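Mannitol dehydrogenase (PDB 3TWO) probably catalyses, as a zinc-dependent cinnamyl alcohol dehydrogenase, the NADP(H)-linked interconversion of cinnamyl alcohols and aldehydes. Local coordinates at residues G7-S12 with P59-H64; E15-H20 with D322-Y327; K111-Y116 with E126-G131; D35-G40 with D342-F347; M1-K6 with S133-V138. One frame throughout, in Å; residues are numbered along the deposited sequence.

Contact 1 of 5, residues G7-S12 with P59-H64; sequences GFAIFS and PMIPGH. With ZN (zinc ion), chain G.
P59 CB sits over the centre of one face of the F11 ring, 3.8 Å from the centroid and 9° off the ring normal, a clean CH-pi contact; the same phenyl ring also meets H20 edge-to-face. Beside it, I10 and M60 form a single antiparallel hydrogen-bonded bridge: I10 N reaches M60 O at 3.0 Å, and M60 N returns the bond to I10 O at 3.0 Å. Their side chains run side by side in the same direction, I10 CG1 and M60 CG both anti to the backbone N (chi1 179° and -179°), with I10 CG2 4.0 Å from M60 CB. I61 CG1 comes against A9 CB at 3.8 Å. Further along, H64 NE2 binds the zinc ion at 2.1 Å, and C42 and C160 are its other protein ligands. A lone beta bridge thus joins the segment running on from strand 3-9 to the zinc-ligand loop between helix 43-49 and strand 65-73. A9 and I61 also pack on strand 18-24, while F8 and P62 touch helix 323-331.

Contact 2 of 5, residues E15-H20 with D322-Y327; sequences EHFKPH and DIDTAY
F17 and Y327 both carry CG beside the backbone N and anti to the carbonyl carbon (chi1 -83° in each), and these torsions start the two rings toward one another across the contact. The rings meet as an offset edge-to-face pair with planes 78° apart: the edge of F17 is presented to the face of Y327, with F17 CE1 3.4 Å from Y327 CE2. I323 comes at F17 from another side, its CG2 methyl lying over one face of the ring, displaced toward the rim and 4.0 Å from the centroid. At the edge of the same ring, in its plane, is D324 OD2, 3.7 Å from F17 CD1. The other carboxylate oxygen, D324 OD1, accepts F17 N at 3.1 Å on its syn lone pair, through a rather bent bond (139° at the hydrogen). H16 adds a flanking contact, its CB 3.4 Å from D324 OD1. The F17 amide is held by the carboxylate and the ring by I323 and Y327. The Y327 hydroxyl is hydrogen-bonded to Y132 OH. I323, D324 and Y327 all come from the start of helix 323-331, so a carboxylate-to-amide bond and an edge-to-face aromatic pair join that helix to the loop entering strand 18-24. I10 and P62 also touch F17, while Y327 leans on helix 43-49 and I323 on strands 3-9 and 338-342.

Contact 3 of 5, residues K111-Y116 with E126-G131; sequences KVVFTY and EPHMGG
T115 lays its CG2 methyl against the backbone of G130, 3.9 Å from G130 CA, with that methyl anti to its own backbone N. On the next residue, Y116 CB rests 3.7 Å from G130 N, and its ring passes obliquely by G130 CA. G130 is thus packed against two consecutive side chains. No hydrogen bond joins the two segments; they meet through CA-H...O contacts and packing. Y116 CA lies 3.4 Å from H128 O in a fairly straight CA-H...O contact, 162° at the hydrogen. T115 O and M129 O come within 3.2 Å of each other, while G130 N gives its hydrogen to I61 O. V113 crosses H128 at about a right angle, V113 CG1 standing 4.2 Å from H128 CB, and F114 O approaches that CB at 3.7 Å. T115 OG1 bonds to G89 O, and Y116 OH makes a weak hydrogen bond to D45. The Y116 ring also meets that of H64, which with C42 and C160 binds the zinc ion in the position of the catalytic zinc of this alcohol dehydrogenase family. The contact is thus packing within the GroES-like region, beside that metal site. Around it, strand 91-93 pairs with 113-114 and touches V113, T115 and H128; helix 43-49 meets Y116, and strand 18-24 receives H128 and M129.

Contact 4 of 5, residues D35-G40 with D342-F347; sequences DILYAG and DMKKSF
A classic beta bulge at L37 and Y38, both facing A67, adjoins the start of the C-terminal helix 343-346, whose N-cap residue is D342. Y38 pairs with D342 as an antiparallel non-hydrogen-bonded pair, and their side chains lie side by side, pointing the same way; Y38 CE2 is 4.1 Å from D342 CG. One residue on, M343 N donates to L37 O at 2.9 Å, from a position tilted 32° out of the carbonyl plane. D342 OD1 then takes K345 N at 3.1 Å, with the donor coming from above the carboxylate plane. D342 O is gripped twice, by S346 N and by S346 OG, so the side chain and the carbonyl of D342 both accept bonds from the first turn of the helix. M343 lies against the strand: its CB is 3.4 Å from I36 O, and bends at chi2 and chi3 fold the thioether so that CE meets A39 CB at 3.7 Å. K344 runs past L37, with K344 CG 4.0 Å from L37 CD2, and its NZ forms a salt bridge with D35 OD2 at 3.5 Å. That carboxylate oxygen also has a long, weak ion pair with K71. Strand 338-342 thus leaves its antiparallel partner 31-40 by turning directly into a helix, an aspartate N-cap at the strand-to-helix switch that ties the C-terminal end of the chain to the GroES-like domain.

Contact 5 of 5, residues M1-K6 with S133-V138; sequences MRVQSK and SNNIVV
N135 and S5 meet through a short hydrogen bond: S5 OG donates to N135 OD1 at 2.7 Å, in the plane of that carbonyl and on a lone pair. The other half of the same amide, N135 ND2, donates to Q4 O at 3.0 Å, with the acceptor almost in the amide plane and a fairly straight bond (161°). One side-chain amide therefore uses both its oxygen and its nitrogen on two successive residues of strand 3-6. A chi1 of 65° sets N135 CG between the backbone N and the carbonyl carbon, and the two bonds hold the amide's turn. On one side of it V3 slides past, V3 CG1 coming 3.6 Å from N135 ND2, while V3 CG2 packs on V137 CG2 at 3.8 Å. On the other side the backbone takes over: N134 N donates to K6 O at 2.9 Å. The K6 and N134 side chains cross at about a right angle. S133 OG bonds to G130 O and to R24, which also makes a weak bond to N135 O. The strand axes of 3-6 and 135-138 are 135° apart, and the N135 amide bridges these two strands of different sheets. Strand 18-24 flanks the first through backbone bonds from V3 and S5, and strand 31-40 pairs with the second.

In the fold
From the N terminus, residues 1-6, 7-12, 15-20 and 35-40 in turn open contacts 5, 1, 2 and 4. Residues 59-64 then close contact 1, and contact 3 opens and closes as a short local loop, so these two stand in series, both within the span of contact 5. Residues 133-138 complete contact 5; 322-327 and 342-347 complete contacts 2 and 4 more than 300 residues from their first segments. Contacts 2 and 4 cross each other and also cross contacts 1 and 5, while contact 3 falls within both. Together they tie the N-terminal hairpin 3-9/18-24, the zinc-site loop, the GroES-like sheet and the returning C-terminal helices into one unit.

Contact 1 of 5, residues G7-S12 with P59-H64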
# COMPACT_ATOMS: atom_id res chain seq x y z
N GLY B 7 22.76 27.32 -20.39
CA GLY B 7 21.42 26.98 -19.95
C GLY B 7 20.83 28.00 -19.01
O GLY B 7 21.30 29.12 -18.89
N PHE B 8 19.76 27.56 -18.35
CA PHE B 8 18.99 28.39 -17.47
C PHE B 8 19.06 27.78 -16.09
O PHE B 8 18.51 26.68 -15.89
CB PHE B 8 17.54 28.50 -18.01
CG PHE B 8 17.48 29.22 -19.32
CD1 PHE B 8 17.52 28.50 -20.52
CD2 PHE B 8 17.55 30.61 -19.36
CE1 PHE B 8 17.54 29.16 -21.78
CE2 PHE B 8 17.59 31.30 -20.61
CZ PHE B 8 17.57 30.55 -21.81
N ALA B 9 19.81 28.47 -15.21
CA ALA B 9 20.10 28.05 -13.85
C ALA B 9 19.36 28.88 -12.79
O ALA B 9 19.14 30.09 -12.96
CB ALA B 9 21.67 28.08 -13.54
N ILE B 10 19.06 28.22 -11.66
CA ILE B 10 18.58 28.92 -10.45
C ILE B 10 19.60 28.78 -9.33
O ILE B 10 20.16 27.69 -9.12
CB ILE B 10 17.18 28.37 -10.07
CG1 ILE B 10 16.63 29.05 -8.81
CG2 ILE B 10 17.21 26.80 -9.96
CD1 ILE B 10 15.20 28.56 -8.41
N PHE B 11 19.89 29.86 -8.61
CA PHE B 11 21.00 29.81 -7.67
C PHE B 11 20.66 29.56 -6.21
O PHE B 11 21.56 29.35 -5.37
CB PHE B 11 21.81 31.08 -7.76
CG PHE B 11 22.89 31.01 -8.79
CD1 PHE B 11 22.55 31.02 -10.17
CD2 PHE B 11 24.24 30.91 -8.41
CE1 PHE B 11 23.55 30.96 -11.16
CE2 PHE B 11 25.26 30.84 -9.39
CZ PHE B 11 24.90 30.87 -10.78
N SER B 12 19.39 29.71 -5.89
CA SER B 12 18.90 29.29 -4.59
C SER B 12 17.38 29.26 -4.70
O SER B 12 16.82 29.69 -5.69
CB SER B 12 19.34 30.22 -3.48
OG SER B 12 18.56 31.38 -3.51
N PRO B 59 24.38 26.03 -8.02
CA PRO B 59 23.40 26.34 -9.05
C PRO B 59 22.79 25.11 -9.74
O PRO B 59 23.51 24.10 -10.08
CB PRO B 59 24.19 27.17 -10.08
CG PRO B 59 25.62 26.76 -9.94
CD PRO B 59 25.77 26.37 -8.43
N MET B 60 21.49 25.17 -9.94
CA MET B 60 20.77 23.99 -10.43
C MET B 60 20.21 24.23 -11.81
O MET B 60 19.65 25.30 -12.09
CB MET B 60 19.62 23.65 -9.50
CG MET B 60 18.80 22.41 -9.91
SD MET B 60 17.38 22.02 -8.81
CE MET B 60 18.19 21.92 -7.20
N ILE B 61 20.31 23.24 -12.67
CA ILE B 61 19.68 23.36 -13.99
C ILE B 61 18.74 22.19 -14.17
O ILE B 61 19.19 21.08 -14.50
CB ILE B 61 20.71 23.38 -15.15
CG1 ILE B 61 21.53 24.69 -15.14
CG2 ILE B 61 20.00 23.28 -16.53
CD1 ILE B 61 22.58 24.84 -16.27
N PRO B 62 17.44 22.41 -13.94
CA PRO B 62 16.52 21.27 -14.02
C PRO B 62 16.20 20.88 -15.47
O PRO B 62 16.87 21.39 -16.42
CB PRO B 62 15.26 21.77 -13.28
CG PRO B 62 15.68 23.05 -12.58
CD PRO B 62 16.76 23.62 -13.49
N GLY B 63 15.18 20.02 -15.62
CA GLY B 63 14.78 19.54 -16.92
C GLY B 63 15.26 18.14 -17.18
O GLY B 63 16.46 17.88 -17.21
N HIS B 64 14.31 17.20 -17.25
CA HIS B 64 14.65 15.81 -17.57
C HIS B 64 13.64 15.26 -18.56
O HIS B 64 13.35 14.09 -18.54
CB HIS B 64 14.81 14.92 -16.32
CG HIS B 64 13.64 14.94 -15.38
ND1 HIS B 64 13.77 14.59 -14.05
CD2 HIS B 64 12.34 15.29 -15.56
CE1 HIS B 64 12.60 14.74 -13.44
NE2 HIS B 64 11.72 15.17 -14.34
ZN ZN G . 9.78 14.33 -14.06

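Contact 2 of 5, residues E15-H20 with D322-Y327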
# COMPACT_ATOMS: atom_id res chain seq x y z
N GLU B 15 15.18 32.40 -5.88
CA GLU B 15 15.56 33.32 -6.98
C GLU B 15 14.89 33.01 -8.30
O GLU B 15 14.18 32.04 -8.40
CB GLU B 15 17.05 33.33 -7.15
CG GLU B 15 17.73 33.96 -5.98
CD GLU B 15 19.20 33.90 -6.15
OE1 GLU B 15 19.72 34.39 -7.19
OE2 GLU B 15 19.85 33.35 -5.24
N HIS B 16 15.12 33.84 -9.30
CA HIS B 16 14.70 33.61 -10.65
C HIS B 16 15.81 32.93 -11.41
O HIS B 16 16.97 33.09 -11.07
CB HIS B 16 14.40 34.94 -11.33
CG HIS B 16 13.14 35.59 -10.84
ND1 HIS B 16 12.25 34.96 -10.00
CD2 HIS B 16 12.61 36.80 -11.11
CE1 HIS B 16 11.25 35.77 -9.73
NE2 HIS B 16 11.44 36.90 -10.39
N PHE B 17 15.43 32.22 -12.48
CA PHE B 17 16.30 31.59 -13.46
C PHE B 17 17.09 32.61 -14.24
O PHE B 17 16.58 33.69 -14.49
CB PHE B 17 15.44 30.74 -14.38
CG PHE B 17 15.15 29.35 -13.79
CD1 PHE B 17 14.08 29.15 -12.91
CD2 PHE B 17 16.01 28.27 -14.04
CE1 PHE B 17 13.85 27.89 -12.33
CE2 PHE B 17 15.76 26.99 -13.47
CZ PHE B 17 14.67 26.84 -12.60
N LYS B 18 18.34 32.31 -14.58
CA LYS B 18 19.16 33.23 -15.38
C LYS B 18 20.03 32.44 -16.33
O LYS B 18 20.34 31.29 -16.04
CB LYS B 18 20.07 34.08 -14.48
CG LYS B 18 19.32 34.94 -13.46
CD LYS B 18 20.25 35.74 -12.44
CE LYS B 18 21.03 34.84 -11.43
NZ LYS B 18 21.99 34.01 -12.19
N PRO B 19 20.43 33.04 -17.47
CA PRO B 19 21.41 32.40 -18.38
C PRO B 19 22.66 32.03 -17.61
O PRO B 19 23.17 32.81 -16.84
CB PRO B 19 21.73 33.52 -19.41
CG PRO B 19 20.40 34.26 -19.49
CD PRO B 19 19.92 34.32 -18.03
N HIS B 20 23.15 30.82 -17.79
CA HIS B 20 24.31 30.39 -17.03
C HIS B 20 25.21 29.64 -18.00
O HIS B 20 24.74 28.71 -18.70
CB HIS B 20 23.82 29.48 -15.88
CG HIS B 20 24.91 28.91 -15.03
ND1 HIS B 20 25.83 29.69 -14.36
CD2 HIS B 20 25.19 27.62 -14.68
CE1 HIS B 20 26.66 28.91 -13.67
NE2 HIS B 20 26.28 27.65 -13.84
N ASP B 322 10.89 32.23 -20.38
CA ASP B 322 9.52 32.20 -19.81
C ASP B 322 9.47 31.26 -18.63
O ASP B 322 8.39 31.04 -18.07
CB ASP B 322 8.49 31.68 -20.87
CG ASP B 322 8.41 32.57 -22.12
OD1 ASP B 322 8.04 33.78 -21.99
OD2 ASP B 322 8.67 32.06 -23.26
N ILE B 323 10.60 30.65 -18.26
CA ILE B 323 10.57 29.56 -17.26
C ILE B 323 9.89 29.98 -15.94
O ILE B 323 9.04 29.23 -15.39
CB ILE B 323 12.01 28.97 -16.95
CG1 ILE B 323 12.57 28.20 -18.16
CG2 ILE B 323 11.97 28.00 -15.81
CD1 ILE B 323 14.08 28.06 -18.19
N ASP B 324 10.26 31.16 -15.44
CA ASP B 324 9.68 31.67 -14.24
C ASP B 324 8.18 31.86 -14.34
O ASP B 324 7.48 31.51 -13.42
CB ASP B 324 10.36 32.97 -13.82
CG ASP B 324 11.72 32.69 -13.19
OD1 ASP B 324 12.73 33.14 -13.68
OD2 ASP B 324 11.76 31.97 -12.21
N THR B 325 7.70 32.38 -15.46
CA THR B 325 6.27 32.42 -15.72
C THR B 325 5.62 31.06 -15.75
O THR B 325 4.61 30.85 -15.11
CB THR B 325 6.02 33.22 -17.01
OG1 THR B 325 6.46 34.55 -16.74
CG2 THR B 325 4.48 33.20 -17.37
N ALA B 326 6.20 30.09 -16.45
CA ALA B 326 5.68 28.70 -16.45
C ALA B 326 5.54 28.15 -15.00
O ALA B 326 4.48 27.61 -14.65
CB ALA B 326 6.56 27.77 -17.28
N TYR B 327 6.59 28.30 -14.18
CA TYR B 327 6.60 27.78 -12.79
C TYR B 327 5.50 28.50 -11.96
O TYR B 327 4.79 27.89 -11.20
CB TYR B 327 7.96 28.06 -12.13
CG TYR B 327 9.09 27.07 -12.41
CD1 TYR B 327 9.16 26.36 -13.62
CD2 TYR B 327 10.07 26.82 -11.42
CE1 TYR B 327 10.19 25.44 -13.85
CE2 TYR B 327 11.11 25.91 -11.65
CZ TYR B 327 11.17 25.25 -12.87
OH TYR B 327 12.16 24.37 -13.09

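Contact 3 of 5, residues K111-Y116 with E126-G131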
# COMPACT_ATOMS: atom_id res chain seq x y z
N LYS B 111 23.40 4.00 -7.10
CA LYS B 111 24.33 4.96 -7.67
C LYS B 111 23.79 5.56 -8.96
O LYS B 111 24.56 6.06 -9.82
CB LYS B 111 25.70 4.32 -7.89
CG LYS B 111 26.36 3.75 -6.60
CD LYS B 111 27.76 3.26 -7.01
CE LYS B 111 28.72 3.11 -5.83
NZ LYS B 111 28.22 2.17 -4.75
N VAL B 112 22.46 5.53 -9.09
CA VAL B 112 21.77 6.21 -10.17
C VAL B 112 22.21 7.69 -10.19
O VAL B 112 22.36 8.32 -9.14
CB VAL B 112 20.19 6.07 -10.07
CG1 VAL B 112 19.65 6.63 -8.67
CG2 VAL B 112 19.52 6.75 -11.24
N VAL B 113 22.47 8.23 -11.37
CA VAL B 113 22.74 9.66 -11.49
C VAL B 113 21.54 10.31 -12.17
O VAL B 113 21.35 10.13 -13.40
CB VAL B 113 24.02 9.91 -12.31
CG1 VAL B 113 24.24 11.42 -12.58
CG2 VAL B 113 25.24 9.24 -11.57
N PHE B 114 20.71 11.00 -11.38
CA PHE B 114 19.61 11.73 -11.94
C PHE B 114 20.15 12.91 -12.74
O PHE B 114 21.24 13.44 -12.46
CB PHE B 114 18.65 12.22 -10.86
CG PHE B 114 17.99 11.09 -10.13
CD1 PHE B 114 18.32 10.81 -8.78
CD2 PHE B 114 17.04 10.27 -10.80
CE1 PHE B 114 17.68 9.74 -8.08
CE2 PHE B 114 16.41 9.19 -10.11
CZ PHE B 114 16.72 8.94 -8.75
N THR B 115 19.37 13.33 -13.73
CA THR B 115 19.80 14.30 -14.74
C THR B 115 20.18 15.67 -14.15
O THR B 115 21.04 16.38 -14.71
CB THR B 115 18.69 14.38 -15.84
OG1 THR B 115 18.45 13.02 -16.28
CG2 THR B 115 19.10 15.27 -17.06
N TYR B 116 19.56 16.02 -13.01
CA TYR B 116 19.90 17.26 -12.29
C TYR B 116 19.68 17.12 -10.79
O TYR B 116 19.09 16.14 -10.34
CB TYR B 116 19.12 18.45 -12.84
CG TYR B 116 17.63 18.28 -12.64
CD1 TYR B 116 17.02 18.62 -11.42
CD2 TYR B 116 16.83 17.73 -13.65
CE1 TYR B 116 15.65 18.43 -11.23
CE2 TYR B 116 15.44 17.53 -13.45
CZ TYR B 116 14.87 17.89 -12.26
OH TYR B 116 13.51 17.72 -12.10
N GLU B 126 30.87 15.63 -9.47
CA GLU B 126 30.42 16.94 -9.89
C GLU B 126 28.87 16.95 -9.99
O GLU B 126 28.24 15.93 -10.31
CB GLU B 126 31.09 17.40 -11.21
CG GLU B 126 30.50 16.80 -12.49
CD GLU B 126 31.34 17.09 -13.75
OE1 GLU B 126 30.77 16.95 -14.86
OE2 GLU B 126 32.54 17.44 -13.65
N PRO B 127 28.26 18.12 -9.74
CA PRO B 127 26.79 18.19 -9.84
C PRO B 127 26.32 17.98 -11.29
O PRO B 127 26.89 18.58 -12.18
CB PRO B 127 26.49 19.61 -9.36
CG PRO B 127 27.82 20.24 -8.96
CD PRO B 127 28.89 19.45 -9.60
N HIS B 128 25.33 17.09 -11.54
CA HIS B 128 24.87 16.93 -12.93
C HIS B 128 23.88 18.04 -13.29
O HIS B 128 23.11 18.49 -12.44
CB HIS B 128 24.24 15.55 -13.24
CG HIS B 128 24.29 15.24 -14.70
ND1 HIS B 128 25.39 14.66 -15.30
CD2 HIS B 128 23.43 15.54 -15.71
CE1 HIS B 128 25.20 14.60 -16.61
NE2 HIS B 128 24.01 15.12 -16.88
N MET B 129 23.93 18.51 -14.54
CA MET B 129 23.10 19.64 -14.99
C MET B 129 22.07 19.11 -15.97
O MET B 129 22.39 18.29 -16.82
CB MET B 129 23.94 20.69 -15.71
CG MET B 129 24.97 21.43 -14.81
SD MET B 129 24.17 22.28 -13.42
CE MET B 129 24.91 21.47 -12.02
N GLY B 130 20.85 19.63 -15.89
CA GLY B 130 19.73 19.07 -16.65
C GLY B 130 19.52 19.59 -18.06
O GLY B 130 20.47 20.09 -18.74
N GLY B 131 18.25 19.52 -18.47
CA GLY B 131 17.86 19.71 -19.83
C GLY B 131 17.51 21.12 -20.23
O GLY B 131 17.33 21.36 -21.43

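Contact 4 of 5, residues D35-G40 with D342-F347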
# COMPACT_ATOMS: atom_id res chain seq x y z
N ASP B 35 22.80 17.64 -28.94
CA ASP B 35 22.29 18.99 -29.03
C ASP B 35 20.81 18.96 -28.68
O ASP B 35 20.04 18.25 -29.32
CB ASP B 35 22.39 19.54 -30.47
CG ASP B 35 23.58 20.43 -30.68
OD1 ASP B 35 24.62 20.24 -29.99
OD2 ASP B 35 23.50 21.33 -31.55
N ILE B 36 20.41 19.75 -27.70
CA ILE B 36 19.04 19.72 -27.17
C ILE B 36 18.11 20.65 -27.97
O ILE B 36 18.39 21.85 -28.11
CB ILE B 36 19.03 20.08 -25.70
CG1 ILE B 36 19.77 19.00 -24.89
CG2 ILE B 36 17.58 20.24 -25.17
CD1 ILE B 36 19.85 19.31 -23.39
N LEU B 37 17.03 20.10 -28.51
CA LEU B 37 16.09 20.87 -29.35
C LEU B 37 14.88 21.29 -28.50
O LEU B 37 14.45 22.47 -28.52
CB LEU B 37 15.67 20.09 -30.63
CG LEU B 37 16.73 19.68 -31.71
CD1 LEU B 37 16.04 19.51 -33.07
CD2 LEU B 37 17.76 20.67 -31.90
N TYR B 38 14.34 20.36 -27.72
CA TYR B 38 13.17 20.64 -26.87
C TYR B 38 13.37 20.11 -25.45
O TYR B 38 13.95 19.02 -25.27
CB TYR B 38 11.90 20.06 -27.47
CG TYR B 38 11.63 20.66 -28.86
CD1 TYR B 38 12.06 19.99 -30.03
CD2 TYR B 38 11.02 21.93 -28.99
CE1 TYR B 38 11.86 20.55 -31.35
CE2 TYR B 38 10.80 22.51 -30.29
CZ TYR B 38 11.25 21.80 -31.45
OH TYR B 38 11.03 22.33 -32.67
N ALA B 39 12.92 20.92 -24.47
CA ALA B 39 13.04 20.56 -23.07
C ALA B 39 11.69 20.76 -22.40
O ALA B 39 11.22 21.90 -22.29
CB ALA B 39 14.12 21.35 -22.37
N GLY B 40 11.05 19.64 -22.05
CA GLY B 40 9.83 19.65 -21.21
C GLY B 40 10.09 20.15 -19.80
O GLY B 40 11.19 19.92 -19.22
N ASP B 342 11.56 25.73 -26.37
CA ASP B 342 12.17 25.57 -27.67
C ASP B 342 13.61 26.09 -27.52
O ASP B 342 13.87 27.31 -27.48
CB ASP B 342 11.29 26.27 -28.72
CG ASP B 342 11.97 26.42 -30.06
OD1 ASP B 342 13.19 26.23 -30.17
OD2 ASP B 342 11.25 26.78 -30.99
N MET B 343 14.52 25.14 -27.34
CA MET B 343 15.87 25.46 -26.94
C MET B 343 16.69 26.17 -28.02
O MET B 343 17.43 27.12 -27.70
CB MET B 343 16.62 24.24 -26.40
CG MET B 343 17.78 24.62 -25.54
SD MET B 343 17.22 25.36 -23.97
CE MET B 343 15.81 24.38 -23.61
N LYS B 344 16.55 25.73 -29.26
CA LYS B 344 17.17 26.46 -30.35
C LYS B 344 16.81 27.94 -30.34
O LYS B 344 17.69 28.79 -30.50
CB LYS B 344 16.77 25.89 -31.71
CG LYS B 344 17.54 24.69 -32.17
CD LYS B 344 19.02 25.01 -32.41
CE LYS B 344 19.89 24.28 -31.37
NZ LYS B 344 21.13 23.89 -32.05
N LYS B 345 15.53 28.27 -30.22
CA LYS B 345 15.16 29.69 -30.31
C LYS B 345 15.60 30.45 -29.06
O LYS B 345 15.84 31.64 -29.11
CB LYS B 345 13.68 29.91 -30.48
CG LYS B 345 13.05 29.38 -31.72
CD LYS B 345 11.70 30.17 -31.94
CE LYS B 345 10.65 29.41 -32.78
NZ LYS B 345 10.96 29.36 -34.26
N SER B 346 15.67 29.77 -27.94
CA SER B 346 16.11 30.39 -26.72
C SER B 346 17.53 30.81 -26.84
O SER B 346 17.91 31.81 -26.26
CB SER B 346 15.93 29.47 -25.50
OG SER B 346 14.57 29.15 -25.30
N PHE B 347 18.33 30.08 -27.63
CA PHE B 347 19.74 30.44 -27.77
C PHE B 347 20.19 31.10 -29.03
O PHE B 347 21.33 30.97 -29.36
CB PHE B 347 20.69 29.30 -27.39
CG PHE B 347 20.72 29.02 -25.93
CD1 PHE B 347 21.19 30.00 -25.03
CD2 PHE B 347 20.22 27.82 -25.44
CE1 PHE B 347 21.17 29.76 -23.62
CE2 PHE B 347 20.21 27.56 -24.08
CZ PHE B 347 20.68 28.54 -23.14

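Contact 5 of 5, residues M1-K6 with S133-V138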
# COMPACT_ATOMS: atom_id res chain seq x y z
N MET B 1 38.66 16.85 -23.87
CA MET B 1 38.25 18.28 -23.65
C MET B 1 36.80 18.34 -23.11
O MET B 1 35.91 17.70 -23.67
CB MET B 1 38.38 19.11 -24.93
CG MET B 1 39.83 19.44 -25.35
SD MET B 1 41.03 19.68 -23.99
CE MET B 1 42.05 18.17 -24.00
N ARG B 2 36.59 19.10 -22.03
CA ARG B 2 35.25 19.31 -21.48
C ARG B 2 34.36 19.97 -22.51
O ARG B 2 34.82 20.72 -23.34
CB ARG B 2 35.33 20.13 -20.19
CG ARG B 2 36.09 19.39 -19.04
CD ARG B 2 36.05 20.12 -17.68
NE ARG B 2 34.69 20.37 -17.22
CZ ARG B 2 33.90 19.50 -16.62
NH1 ARG B 2 34.33 18.28 -16.38
NH2 ARG B 2 32.66 19.83 -16.27
N VAL B 3 33.07 19.67 -22.50
CA VAL B 3 32.13 20.26 -23.45
C VAL B 3 31.62 21.56 -22.83
O VAL B 3 31.20 21.57 -21.66
CB VAL B 3 30.94 19.25 -23.71
CG1 VAL B 3 29.79 19.90 -24.47
CG2 VAL B 3 31.44 17.98 -24.43
N GLN B 4 31.68 22.67 -23.58
CA GLN B 4 31.15 23.95 -23.11
C GLN B 4 29.63 23.98 -23.29
O GLN B 4 29.08 23.46 -24.27
CB GLN B 4 31.80 25.13 -23.82
CG GLN B 4 33.32 25.22 -23.56
CD GLN B 4 33.63 25.19 -22.07
OE1 GLN B 4 34.47 24.41 -21.62
NE2 GLN B 4 32.94 26.01 -21.30
N SER B 5 28.92 24.54 -22.32
CA SER B 5 27.48 24.53 -22.41
C SER B 5 26.87 25.80 -21.94
O SER B 5 27.52 26.60 -21.29
CB SER B 5 26.89 23.39 -21.57
OG SER B 5 27.49 22.15 -21.85
N LYS B 6 25.57 25.96 -22.23
CA LYS B 6 24.79 27.01 -21.60
C LYS B 6 23.36 26.62 -21.32
O LYS B 6 22.82 25.72 -21.93
CB LYS B 6 24.88 28.32 -22.38
CG LYS B 6 24.83 28.16 -23.87
CD LYS B 6 25.12 29.50 -24.52
CE LYS B 6 25.12 29.41 -26.03
NZ LYS B 6 24.48 30.66 -26.53
N SER B 133 19.10 23.50 -21.25
CA SER B 133 20.45 23.86 -21.68
C SER B 133 20.59 23.45 -23.14
O SER B 133 19.70 22.76 -23.68
CB SER B 133 21.48 23.13 -20.82
OG SER B 133 21.46 21.72 -21.02
N ASN B 134 21.72 23.81 -23.77
CA ASN B 134 21.84 23.61 -25.21
C ASN B 134 22.39 22.25 -25.59
O ASN B 134 22.32 21.86 -26.76
CB ASN B 134 22.66 24.75 -25.88
CG ASN B 134 24.12 24.82 -25.39
OD1 ASN B 134 25.00 25.39 -26.07
ND2 ASN B 134 24.38 24.28 -24.23
N ASN B 135 22.96 21.52 -24.63
CA ASN B 135 23.50 20.22 -24.94
C ASN B 135 23.60 19.39 -23.68
O ASN B 135 23.42 19.94 -22.58
CB ASN B 135 24.88 20.35 -25.66
CG ASN B 135 25.95 20.96 -24.78
OD1 ASN B 135 26.03 20.70 -23.58
ND2 ASN B 135 26.84 21.77 -25.39
N ILE B 136 23.92 18.11 -23.83
CA ILE B 136 24.07 17.21 -22.70
C ILE B 136 24.94 16.04 -23.19
O ILE B 136 24.91 15.70 -24.42
CB ILE B 136 22.71 16.73 -22.11
CG1 ILE B 136 22.91 16.11 -20.72
CG2 ILE B 136 21.98 15.75 -23.03
CD1 ILE B 136 21.64 15.79 -19.99
N VAL B 137 25.74 15.48 -22.28
CA VAL B 137 26.65 14.36 -22.61
C VAL B 137 26.17 13.13 -21.82
O VAL B 137 26.16 13.18 -20.59
CB VAL B 137 28.17 14.68 -22.23
CG1 VAL B 137 29.11 13.54 -22.63
CG2 VAL B 137 28.62 15.97 -22.91
N VAL B 138 25.74 12.07 -22.50
CA VAL B 138 25.11 10.93 -21.85
C VAL B 138 25.74 9.60 -22.30
O VAL B 138 25.96 9.40 -23.50
CB VAL B 138 23.58 10.90 -22.16
CG1 VAL B 138 22.91 9.78 -21.39
CG2 VAL B 138 22.93 12.24 -21.81